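Local coordinates for immune protein (Enterobacter cloacae, PDB 6D7Y) that probably neutralises the toxic C-terminal tip of the contact-dependent growth inhibition protein CdiA by binding it as its cognate immunity protein, at residues G133-E136 and E142-F145; K117-I122 and E129-G134; F32-S37 and S43-F48; D54-L57 and D62-F65. All coordinates share one frame; numbering follows the deposited sequence.

Interaction 1: residues G133-E136 and E142-F145; sequences GGLE and ETRF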
loop_
_atom_site.group_PDB
_atom_site.type_symbol
_atom_site.label_atom_id
_atom_site.label_comp_id
_atom_site.label_asym_id
_atom_site.label_seq_id
_atom_site.Cartn_x
_atom_site.Cartn_y
_atom_site.Cartn_z
ATOM N N GLY B 133 4.150 4.277 -8.322
ATOM C CA GLY B 133 3.073 5.158 -7.896
ATOM C C GLY B 133 2.550 5.979 -9.046
ATOM O O GLY B 133 3.294 6.378 -9.939
ATOM N N GLY B 134 1.254 6.277 -8.999
ATOM C CA GLY B 134 0.653 7.033 -10.061
ATOM C C GLY B 134 -0.799 7.362 -9.826
ATOM O O GLY B 134 -1.356 7.065 -8.750
ATOM N N LEU B 135 -1.395 7.981 -10.838
ATOM C CA LEU B 135 -2.834 8.249 -10.835
ATOM C C LEU B 135 -3.459 6.864 -10.831
ATOM O O LEU B 135 -2.936 5.933 -11.464
ATOM C CB LEU B 135 -3.220 8.966 -12.117
ATOM C CG LEU B 135 -4.696 9.255 -12.322
ATOM C CD1 LEU B 135 -5.194 10.298 -11.332
ATOM C CD2 LEU B 135 -4.856 9.747 -13.742
ATOM N N GLU B 136 -4.548 6.683 -10.103
ATOM C CA GLU B 136 -5.190 5.361 -10.061
ATOM C C GLU B 136 -5.727 4.985 -11.470
ATOM O O GLU B 136 -6.237 5.865 -12.162
ATOM C CB GLU B 136 -6.230 5.335 -8.906
ATOM C CG GLU B 136 -7.060 4.065 -8.748
ATOM C CD GLU B 136 -8.492 4.157 -9.268
ATOM O OE1 GLU B 136 -9.098 5.269 -9.352
ATOM O OE2 GLU B 136 -9.077 3.078 -9.480
ATOM N N GLU B 142 1.505 5.024 -18.229
ATOM C CA GLU B 142 1.343 6.383 -18.754
ATOM C C GLU B 142 1.032 7.477 -17.727
ATOM O O GLU B 142 1.298 8.657 -17.978
ATOM C CB GLU B 142 0.340 6.441 -19.917
ATOM C CG GLU B 142 -1.098 6.022 -19.629
ATOM C CD GLU B 142 -1.376 4.512 -19.713
ATOM O OE1 GLU B 142 -0.459 3.674 -19.475
ATOM O OE2 GLU B 142 -2.548 4.163 -20.040
ATOM N N THR B 143 0.483 7.097 -16.581
ATOM C CA THR B 143 0.164 8.072 -15.547
ATOM C C THR B 143 0.921 7.872 -14.229
ATOM O O THR B 143 0.491 8.341 -13.165
ATOM C CB THR B 143 -1.373 8.228 -15.330
ATOM O OG1 THR B 143 -1.974 6.948 -15.116
ATOM C CG2 THR B 143 -2.012 8.869 -16.524
ATOM N N ARG B 144 2.069 7.204 -14.279
ATOM C CA ARG B 144 2.884 7.064 -13.102
ATOM C C ARG B 144 3.770 8.284 -12.849
ATOM O O ARG B 144 4.130 9.029 -13.774
ATOM C CB ARG B 144 3.805 5.839 -13.183
ATOM C CG ARG B 144 3.093 4.511 -13.098
ATOM C CD ARG B 144 4.094 3.349 -13.141
ATOM N NE ARG B 144 3.410 2.072 -13.237
ATOM C CZ ARG B 144 4.028 0.905 -13.415
ATOM N NH1 ARG B 144 3.313 -0.198 -13.558
ATOM N NH2 ARG B 144 5.352 0.851 -13.494
ATOM N N PHE B 145 4.098 8.462 -11.578
ATOM C CA PHE B 145 5.054 9.481 -11.096
ATOM C C PHE B 145 6.411 8.806 -10.908
ATOM O O PHE B 145 7.463 9.468 -10.982
ATOM C CB PHE B 145 4.621 10.126 -9.798
ATOM C CG PHE B 145 3.506 11.107 -9.957
ATOM C CD1 PHE B 145 2.178 10.681 -9.972
ATOM C CD2 PHE B 145 3.774 12.455 -10.084
ATOM C CE1 PHE B 145 1.139 11.588 -10.115
ATOM C CE2 PHE B 145 2.729 13.375 -10.217
ATOM C CZ PHE B 145 1.425 12.943 -10.223
HETATM O O HOH W 1 -0.792 5.476 -13.191
#
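Leu135 N gives its proton to Thr143 O at 3.0 Å, and Phe145 N returns one to Gly133 O at 2.8 Å, so two backbone bonds bracket Gly134 and Arg144. These two residues form an antiparallel non-hydrogen-bonded pair within the hairpin of strands 130-135 and 144-147. Their CA atoms are only 3.8 Å apart, so close that the two backbones touch, a spacing that suits glycine. Gly134 CA also lies in the plane of the Phe145 ring at its edge, 4.0 Å from CD1.

Beyond the pair, Leu135 CB meets Thr143 CB at 3.8 Å, while Leu135 CD2 lies beside Thr143 CG2. Thr143 OG1 sits between its own backbone N and carbonyl carbon (chi1 52°), which directs the hydroxyl to a bridging water. That water lies 2.7 Å from Thr143 OG1 and donates to Leu135 O at 2.8 Å. Threonine suits the spot by offering methyl and hydroxyl from one carbon.

Arg144 lays its CB against Gly133 O and extends its chain past Tyr132 in a cation-pi contact; its guanidinium binds Ala138 O, Ser139 O and Thr147 OG1. The chemistry implies a hairpin held by backbone bonds, with water completing its loop end and arginine tying the connecting loop to the strands.

Interaction 2: residues K117-I122 and E129-G134; sequences KYMNGI and ENFYGG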
loop_
_atom_site.group_PDB
_atom_site.type_symbol
_atom_site.label_atom_id
_atom_site.label_comp_id
_atom_site.label_asym_id
_atom_site.label_seq_id
_atom_site.Cartn_x
_atom_site.Cartn_y
_atom_site.Cartn_z
ATOM N N LYS B 117 11.088 7.696 -2.139
ATOM C CA LYS B 117 12.219 7.632 -1.205
ATOM C C LYS B 117 11.994 6.599 -0.104
ATOM O O LYS B 117 12.878 5.779 0.190
ATOM C CB LYS B 117 12.456 8.991 -0.548
ATOM C CG LYS B 117 12.884 10.102 -1.486
ATOM C CD LYS B 117 12.955 11.417 -0.718
ATOM C CE LYS B 117 13.329 12.586 -1.613
ATOM N NZ LYS B 117 14.677 12.387 -2.207
ATOM N N TYR B 118 10.822 6.677 0.522
ATOM C CA TYR B 118 10.420 5.757 1.578
ATOM C C TYR B 118 10.461 4.292 1.149
ATOM O O TYR B 118 11.058 3.455 1.835
ATOM C CB TYR B 118 9.012 6.101 2.100
ATOM C CG TYR B 118 8.472 5.029 3.018
ATOM C CD1 TYR B 118 9.055 4.803 4.259
ATOM C CD2 TYR B 118 7.400 4.231 2.640
ATOM C CE1 TYR B 118 8.593 3.808 5.101
ATOM C CE2 TYR B 118 6.923 3.236 3.478
ATOM C CZ TYR B 118 7.524 3.031 4.708
ATOM O OH TYR B 118 7.076 2.043 5.555
HETATM N N MSE B 119 9.857 3.995 0.004
HETATM C CA MSE B 119 9.780 2.617 -0.519
HETATM C C MSE B 119 11.128 2.104 -0.912
HETATM O O MSE B 119 11.476 0.961 -0.608
HETATM C CB MSE B 119 8.806 2.569 -1.710
HETATM C CG MSE B 119 7.383 2.838 -1.240
HETATM SE SE MSE B 119 6.193 3.239 -2.761
HETATM C CE MSE B 119 5.229 1.530 -2.690
ATOM N N ASN B 120 11.909 2.937 -1.589
ATOM C CA ASN B 120 13.258 2.528 -2.002
ATOM C C ASN B 120 14.087 2.195 -0.761
ATOM O O ASN B 120 14.863 1.240 -0.753
ATOM C CB ASN B 120 13.956 3.640 -2.771
ATOM C CG ASN B 120 15.304 3.210 -3.302
ATOM O OD1 ASN B 120 15.407 2.246 -4.058
ATOM N ND2 ASN B 120 16.337 3.939 -2.932
ATOM N N GLY B 121 13.903 2.998 0.281
ATOM C CA GLY B 121 14.606 2.817 1.535
ATOM C C GLY B 121 14.331 1.503 2.242
ATOM O O GLY B 121 15.186 1.023 2.964
ATOM N N ILE B 122 13.140 0.931 2.049
ATOM C CA ILE B 122 12.780 -0.349 2.682
ATOM C C ILE B 122 12.721 -1.542 1.709
ATOM O O ILE B 122 12.350 -2.654 2.111
ATOM C CB ILE B 122 11.445 -0.246 3.478
ATOM C CG1 ILE B 122 10.222 -0.070 2.559
ATOM C CG2 ILE B 122 11.528 0.898 4.486
ATOM C CD1 ILE B 122 8.902 -0.109 3.290
ATOM N N GLU B 129 9.124 -7.206 -5.351
ATOM C CA GLU B 129 9.672 -7.163 -6.732
ATOM C C GLU B 129 9.748 -5.766 -7.368
ATOM O O GLU B 129 10.740 -5.422 -7.994
ATOM C CB GLU B 129 8.899 -8.114 -7.656
ATOM C CG GLU B 129 8.980 -9.574 -7.231
ATOM C CD GLU B 129 8.305 -10.530 -8.213
ATOM O OE1 GLU B 129 8.288 -11.748 -7.926
ATOM O OE2 GLU B 129 7.794 -10.075 -9.268
ATOM N N ASN B 130 8.690 -4.972 -7.229
ATOM C CA ASN B 130 8.678 -3.628 -7.782
ATOM C C ASN B 130 7.842 -2.743 -6.893
ATOM O O ASN B 130 7.049 -3.245 -6.101
ATOM C CB ASN B 130 8.002 -3.604 -9.157
ATOM C CG ASN B 130 8.782 -4.325 -10.215
ATOM O OD1 ASN B 130 9.921 -3.977 -10.516
ATOM N ND2 ASN B 130 8.147 -5.301 -10.833
ATOM N N PHE B 131 8.073 -1.445 -7.014
ATOM C CA PHE B 131 7.274 -0.432 -6.297
ATOM C C PHE B 131 7.022 0.694 -7.299
ATOM O O PHE B 131 7.891 1.015 -8.115
ATOM C CB PHE B 131 7.914 0.006 -4.978
ATOM C CG PHE B 131 9.304 0.554 -5.087
ATOM C CD1 PHE B 131 10.404 -0.303 -5.154
ATOM C CD2 PHE B 131 9.548 1.918 -5.032
ATOM C CE1 PHE B 131 11.697 0.201 -5.220
ATOM C CE2 PHE B 131 10.840 2.421 -5.101
ATOM C CZ PHE B 131 11.915 1.562 -5.200
ATOM N N TYR B 132 5.833 1.289 -7.279
ATOM C CA TYR B 132 5.513 2.333 -8.244
ATOM C C TYR B 132 4.352 3.106 -7.734
ATOM O O TYR B 132 3.694 2.658 -6.799
ATOM C CB TYR B 132 5.243 1.784 -9.664
ATOM C CG TYR B 132 4.315 0.584 -9.765
ATOM C CD1 TYR B 132 2.945 0.742 -9.862
ATOM C CD2 TYR B 132 4.820 -0.715 -9.767
ATOM C CE1 TYR B 132 2.100 -0.346 -9.969
ATOM C CE2 TYR B 132 3.983 -1.818 -9.883
ATOM C CZ TYR B 132 2.616 -1.624 -9.963
ATOM O OH TYR B 132 1.755 -2.691 -10.066
ATOM N N GLY B 133 4.150 4.277 -8.322
ATOM C CA GLY B 133 3.073 5.158 -7.896
ATOM C C GLY B 133 2.550 5.979 -9.046
ATOM O O GLY B 133 3.294 6.378 -9.939
ATOM N N GLY B 134 1.254 6.277 -8.999
ATOM C CA GLY B 134 0.653 7.033 -10.061
ATOM C C GLY B 134 -0.799 7.362 -9.826
ATOM O O GLY B 134 -1.356 7.065 -8.750
#
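Helix 105-126 passes beside strand 130-135 with Met119 and Phe131 as the nearest backbone positions, their CA atoms 7.0 Å apart, and no hydrogen bond joins 117-122 to 129-134. Phe131 spans the distance between the two backbones: its CB points at the helix and its ring lies against Met119 and Asn120. Met119, present as selenomethionine, sets CB 3.5 Å from Phe131 CD2, and its backbone C stands over one ring face, toward the rim. From there the two side chains run past each other in opposite directions. A bend at chi3 (108°) brings Met119 CE back to 3.8 Å from Phe131 CB, while SE lies 5.5 Å from the ring centroid in an oblique Met-aromatic contact. A long, flexible, polarisable chain suits this position between helix and ring.

Asn120 closes the outer side: its CA is 3.6 Å from Phe131 CZ and its OD1 3.7 Å from the same carbon, the amide plane tilted 35° to the ring. The polar amide suits this solvent-exposed position, whereas Phe131 and Met119 are buried and both also touch Phe146. Such interlayer packing is typical of an alpha+beta fold, in which a long helix packs on an antiparallel sheet.

Interaction 3: residues F32-S37 and S43-F48; sequences FDFNFS and SNVNVF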
loop_
_atom_site.group_PDB
_atom_site.type_symbol
_atom_site.label_atom_id
_atom_site.label_comp_id
_atom_site.label_asym_id
_atom_site.label_seq_id
_atom_site.Cartn_x
_atom_site.Cartn_y
_atom_site.Cartn_z
ATOM N N PHE B 32 -8.811 1.136 10.911
ATOM C CA PHE B 32 -10.186 0.723 11.109
ATOM C C PHE B 32 -10.786 0.314 9.780
ATOM O O PHE B 32 -10.108 0.333 8.740
ATOM C CB PHE B 32 -10.978 1.892 11.701
ATOM C CG PHE B 32 -10.874 3.148 10.897
ATOM C CD1 PHE B 32 -9.810 4.016 11.091
ATOM C CD2 PHE B 32 -11.825 3.460 9.935
ATOM C CE1 PHE B 32 -9.690 5.172 10.343
ATOM C CE2 PHE B 32 -11.718 4.621 9.187
ATOM C CZ PHE B 32 -10.644 5.477 9.386
ATOM N N ASP B 33 -12.061 -0.043 9.825
ATOM C CA ASP B 33 -12.812 -0.475 8.645
ATOM C C ASP B 33 -12.147 -1.661 7.923
ATOM O O ASP B 33 -11.871 -1.605 6.733
ATOM C CB ASP B 33 -13.041 0.694 7.677
ATOM C CG ASP B 33 -14.035 0.353 6.570
ATOM O OD1 ASP B 33 -14.929 -0.493 6.795
ATOM O OD2 ASP B 33 -13.930 0.944 5.484
ATOM N N PHE B 34 -11.885 -2.724 8.678
ATOM C CA PHE B 34 -11.325 -3.944 8.124
ATOM C C PHE B 34 -12.388 -4.550 7.208
ATOM O O PHE B 34 -13.537 -4.729 7.626
ATOM C CB PHE B 34 -10.949 -4.913 9.241
ATOM C CG PHE B 34 -10.518 -6.262 8.750
ATOM C CD1 PHE B 34 -9.265 -6.441 8.189
ATOM C CD2 PHE B 34 -11.357 -7.369 8.880
ATOM C CE1 PHE B 34 -8.860 -7.696 7.742
ATOM C CE2 PHE B 34 -10.955 -8.624 8.439
ATOM C CZ PHE B 34 -9.705 -8.789 7.865
ATOM N N ASN B 35 -12.005 -4.868 5.974
ATOM C CA ASN B 35 -12.942 -5.408 4.983
ATOM C C ASN B 35 -12.245 -6.531 4.226
ATOM O O ASN B 35 -11.051 -6.475 4.035
ATOM C CB ASN B 35 -13.384 -4.291 4.029
ATOM C CG ASN B 35 -14.648 -4.635 3.266
ATOM O OD1 ASN B 35 -15.288 -5.661 3.522
ATOM N ND2 ASN B 35 -15.043 -3.756 2.348
ATOM N N PHE B 36 -13.011 -7.504 3.743
ATOM C CA PHE B 36 -12.470 -8.726 3.118
ATOM C C PHE B 36 -13.370 -9.331 2.037
ATOM O O PHE B 36 -14.594 -9.193 2.110
ATOM C CB PHE B 36 -12.320 -9.734 4.249
ATOM C CG PHE B 36 -13.505 -9.744 5.164
ATOM C CD1 PHE B 36 -14.616 -10.532 4.885
ATOM C CD2 PHE B 36 -13.549 -8.895 6.267
ATOM C CE1 PHE B 36 -15.730 -10.506 5.714
ATOM C CE2 PHE B 36 -14.657 -8.863 7.097
ATOM C CZ PHE B 36 -15.749 -9.670 6.821
ATOM N N SER B 37 -12.772 -10.036 1.070
ATOM C CA SER B 37 -13.541 -10.671 -0.029
ATOM C C SER B 37 -14.192 -12.021 0.352
ATOM O O SER B 37 -15.040 -12.523 -0.376
ATOM C CB SER B 37 -12.715 -10.784 -1.316
ATOM O OG SER B 37 -11.508 -11.476 -1.112
ATOM N N SER B 43 -15.008 -10.327 11.450
ATOM C CA SER B 43 -15.270 -8.933 11.105
ATOM C C SER B 43 -14.411 -8.018 11.984
ATOM O O SER B 43 -13.789 -7.081 11.488
ATOM C CB SER B 43 -16.754 -8.616 11.296
ATOM O OG SER B 43 -17.048 -7.294 10.893
ATOM N N ASN B 44 -14.382 -8.303 13.285
ATOM C CA ASN B 44 -13.594 -7.520 14.243
ATOM C C ASN B 44 -12.091 -7.728 14.092
ATOM O O ASN B 44 -11.556 -8.764 14.489
ATOM C CB ASN B 44 -13.987 -7.866 15.689
ATOM C CG ASN B 44 -15.373 -7.375 16.063
ATOM O OD1 ASN B 44 -15.835 -6.345 15.578
ATOM N ND2 ASN B 44 -16.026 -8.096 16.966
ATOM N N VAL B 45 -11.424 -6.743 13.500
ATOM C CA VAL B 45 -9.972 -6.751 13.333
ATOM C C VAL B 45 -9.535 -5.300 13.414
ATOM O O VAL B 45 -9.784 -4.521 12.497
ATOM C CB VAL B 45 -9.525 -7.369 11.993
ATOM C CG1 VAL B 45 -8.025 -7.169 11.767
ATOM C CG2 VAL B 45 -9.892 -8.847 11.931
ATOM N N ASN B 46 -8.895 -4.943 14.523
ATOM C CA ASN B 46 -8.438 -3.575 14.756
ATOM C C ASN B 46 -6.904 -3.455 14.635
ATOM O O ASN B 46 -6.372 -2.347 14.531
ATOM C CB ASN B 46 -8.928 -3.121 16.140
ATOM C CG ASN B 46 -8.781 -1.626 16.366
ATOM O OD1 ASN B 46 -8.333 -0.885 15.489
ATOM N ND2 ASN B 46 -9.182 -1.172 17.551
ATOM N N VAL B 47 -6.198 -4.586 14.647
ATOM C CA VAL B 47 -4.727 -4.602 14.529
ATOM C C VAL B 47 -4.250 -5.859 13.823
ATOM O O VAL B 47 -4.916 -6.895 13.854
ATOM C CB VAL B 47 -4.007 -4.508 15.903
ATOM C CG1 VAL B 47 -4.052 -3.089 16.458
ATOM C CG2 VAL B 47 -4.576 -5.523 16.896
ATOM N N PHE B 48 -3.095 -5.761 13.181
ATOM C CA PHE B 48 -2.532 -6.905 12.481
ATOM C C PHE B 48 -1.856 -7.881 13.442
ATOM O O PHE B 48 -1.101 -7.476 14.320
ATOM C CB PHE B 48 -1.513 -6.466 11.432
ATOM C CG PHE B 48 -2.083 -5.597 10.351
ATOM C CD1 PHE B 48 -3.062 -6.085 9.502
ATOM C CD2 PHE B 48 -1.590 -4.315 10.132
ATOM C CE1 PHE B 48 -3.577 -5.293 8.489
ATOM C CE2 PHE B 48 -2.095 -3.520 9.113
ATOM C CZ PHE B 48 -3.091 -4.011 8.292
#
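With chi1 at 173°, Phe34 swings CG anti to its backbone N and carries its ring from strand 30-36 to the loop that leads into helix 50-58. Val45 comes to meet it with CG1 anti to N (chi1 171°), a setting that spreads its two methyl groups over the ring. Val45 CB lies over one face of Phe34, 3.7 Å from the ring centroid and 20° off the normal, a CH-pi contact. The branches divide the ring between them: Val45 CG1 lies over the Phe34 CD1 side, and Val45 CG2 is 3.7 Å from Phe34 CE2. A beta-branched residue suits this place, since its short, forked side chain can straddle a flat ring while its backbone stays close to Phe34.

The backbone of the loop takes part as well. Ser43 O lies near the plane of the Phe34 ring at its edge, 3.6 Å from CD2, where the slightly positive ring hydrogens would favour a carbonyl oxygen. Val45 O, meanwhile, is 3.5 Å from Phe34 CB.

Farther along the strand, Phe36 brings CE2 to 4.1 Å from Ser43 CA, an oblique brush on the more exposed side. Phe34 is buried, whereas Val45 and Phe36 remain partly accessible. From the same loop Phe48 touches Leu21 and Glu25 of helix 17-25, while the strand itself is paired with 63-75 through Asn35 and Gly66.

With no hydrogen bond between 32-37 and 43-48, the loop's grip on this edge strand probably rests on dispersion and weak ring electrostatics.

Interaction 4: residues D54-L57 and D62-F65; sequences DSFL and DLYF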
loop_
_atom_site.group_PDB
_atom_site.type_symbol
_atom_site.label_atom_id
_atom_site.label_comp_id
_atom_site.label_asym_id
_atom_site.label_seq_id
_atom_site.Cartn_x
_atom_site.Cartn_y
_atom_site.Cartn_z
ATOM N N ASP B 54 -1.213 -15.312 8.322
ATOM C CA ASP B 54 -1.022 -16.728 8.045
ATOM C C ASP B 54 -2.292 -17.308 7.413
ATOM O O ASP B 54 -2.221 -18.042 6.423
ATOM C CB ASP B 54 -0.659 -17.484 9.333
ATOM C CG ASP B 54 -0.221 -18.921 9.073
ATOM O OD1 ASP B 54 0.133 -19.230 7.907
ATOM O OD2 ASP B 54 -0.203 -19.739 10.036
ATOM N N SER B 55 -3.448 -16.955 7.977
ATOM C CA SER B 55 -4.739 -17.418 7.455
ATOM C C SER B 55 -4.968 -16.863 6.068
ATOM O O SER B 55 -5.456 -17.560 5.195
ATOM C CB SER B 55 -5.886 -16.976 8.360
ATOM O OG SER B 55 -5.755 -17.570 9.625
ATOM N N PHE B 56 -4.627 -15.595 5.884
ATOM C CA PHE B 56 -4.760 -14.935 4.579
ATOM C C PHE B 56 -3.944 -15.695 3.527
ATOM O O PHE B 56 -4.455 -16.020 2.457
ATOM C CB PHE B 56 -4.321 -13.467 4.693
ATOM C CG PHE B 56 -4.201 -12.750 3.376
ATOM C CD1 PHE B 56 -5.325 -12.243 2.736
ATOM C CD2 PHE B 56 -2.958 -12.559 2.791
ATOM C CE1 PHE B 56 -5.216 -11.573 1.521
ATOM C CE2 PHE B 56 -2.839 -11.891 1.578
ATOM C CZ PHE B 56 -3.970 -11.401 0.940
ATOM N N LEU B 57 -2.696 -16.015 3.867
ATOM C CA LEU B 57 -1.798 -16.725 2.954
ATOM C C LEU B 57 -2.170 -18.181 2.716
ATOM O O LEU B 57 -1.894 -18.718 1.650
ATOM C CB LEU B 57 -0.361 -16.638 3.445
ATOM C CG LEU B 57 0.199 -15.221 3.473
ATOM C CD1 LEU B 57 1.544 -15.208 4.170
ATOM C CD2 LEU B 57 0.284 -14.608 2.072
ATOM N N ASP B 62 -7.935 -16.844 -4.591
ATOM C CA ASP B 62 -7.626 -15.397 -4.565
ATOM C C ASP B 62 -8.397 -14.737 -3.429
ATOM O O ASP B 62 -9.571 -15.061 -3.203
ATOM C CB ASP B 62 -8.000 -14.747 -5.886
ATOM C CG ASP B 62 -7.265 -15.356 -7.058
ATOM O OD1 ASP B 62 -6.272 -16.058 -6.833
ATOM O OD2 ASP B 62 -7.684 -15.121 -8.205
ATOM N N LEU B 63 -7.740 -13.818 -2.724
ATOM C CA LEU B 63 -8.329 -13.170 -1.556
ATOM C C LEU B 63 -7.843 -11.739 -1.404
ATOM O O LEU B 63 -6.711 -11.425 -1.705
ATOM C CB LEU B 63 -7.920 -13.971 -0.306
ATOM C CG LEU B 63 -8.327 -13.558 1.110
ATOM C CD1 LEU B 63 -9.839 -13.531 1.266
ATOM C CD2 LEU B 63 -7.724 -14.537 2.120
ATOM N N TYR B 64 -8.723 -10.886 -0.901
ATOM C CA TYR B 64 -8.423 -9.490 -0.650
ATOM C C TYR B 64 -8.923 -9.081 0.698
ATOM O O TYR B 64 -9.912 -9.607 1.169
ATOM C CB TYR B 64 -9.181 -8.602 -1.663
ATOM C CG TYR B 64 -9.408 -7.150 -1.216
ATOM C CD1 TYR B 64 -8.436 -6.180 -1.420
ATOM C CD2 TYR B 64 -10.600 -6.759 -0.601
ATOM C CE1 TYR B 64 -8.630 -4.868 -1.012
ATOM C CE2 TYR B 64 -10.808 -5.438 -0.190
ATOM C CZ TYR B 64 -9.817 -4.499 -0.404
ATOM O OH TYR B 64 -9.976 -3.188 -0.031
ATOM N N PHE B 65 -8.207 -8.155 1.316
ATOM C CA PHE B 65 -8.715 -7.486 2.501
ATOM C C PHE B 65 -8.174 -6.070 2.452
ATOM O O PHE B 65 -7.125 -5.803 1.861
ATOM C CB PHE B 65 -8.446 -8.212 3.830
ATOM C CG PHE B 65 -7.020 -8.189 4.297
ATOM C CD1 PHE B 65 -6.580 -7.198 5.160
ATOM C CD2 PHE B 65 -6.149 -9.197 3.946
ATOM C CE1 PHE B 65 -5.284 -7.193 5.632
ATOM C CE2 PHE B 65 -4.839 -9.197 4.398
ATOM C CZ PHE B 65 -4.405 -8.189 5.244
#
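Phe56 of helix 50-58 and Phe65 of strand 63-75 form a T-shaped (edge-to-face) pair, part of the helix-on-sheet packing of this alpha+beta fold. The ring planes stand at 83° and the centroids lie 5.0 Å apart. Phe65 supplies the edge: its CE2 is over one face of Phe56, displaced toward the rim, and its CD2 comes within 3.4 Å of Phe56 CD1. In this geometry the ring hydrogens of one phenylalanine point at the pi cloud of the other, so aromatic residues suit both positions.

Leu63, two residues earlier on the strand and also directed at the helix, meets the same Phe56 ring obliquely. Its CG is 3.7 Å from Phe56 CD1, and its branched end lets CD2 fit between that ring and Phe56 O. Phe56 extends this far because CG is anti to the backbone N (chi1 171°), projecting the ring straight from the helix into the angle between the leucine and the second phenylalanine. Tyr64, between them, turns its CB away, as expected of a strand with one face on the helix.

Val87 and Lys89 of the neighbouring strand 78-90 and Leu17 of helix 17-25 also touch Phe56. Besides these apolar contacts, the far side of the ring from its CB meets the strand backbone: Phe56 CE1 lies 3.6 Å from Leu63 O.

All four contacts belong to one antiparallel sheet and the elements packed against it. Along the chain interaction 3 comes first, then interaction 4, interaction 2 and interaction 1. Interactions 3 and 4 lie about 12 Å apart between centres and meet where neighbouring strands 30-36 and 63-75 pair: Phe34 CE1 is 3.5 Å from Phe65 CD1. Interactions 1 and 2, about 13 Å apart between centres, share Gly133 and Gly134 on strand 130-135. The two pairs sit on opposite sides of the chain's centre, interactions 1 and 3 being about 28 Å apart between centres. Helices 50-58 and 105-126 thus pack against different parts of one continuous sheet, so helix-sheet cores form in both halves of it.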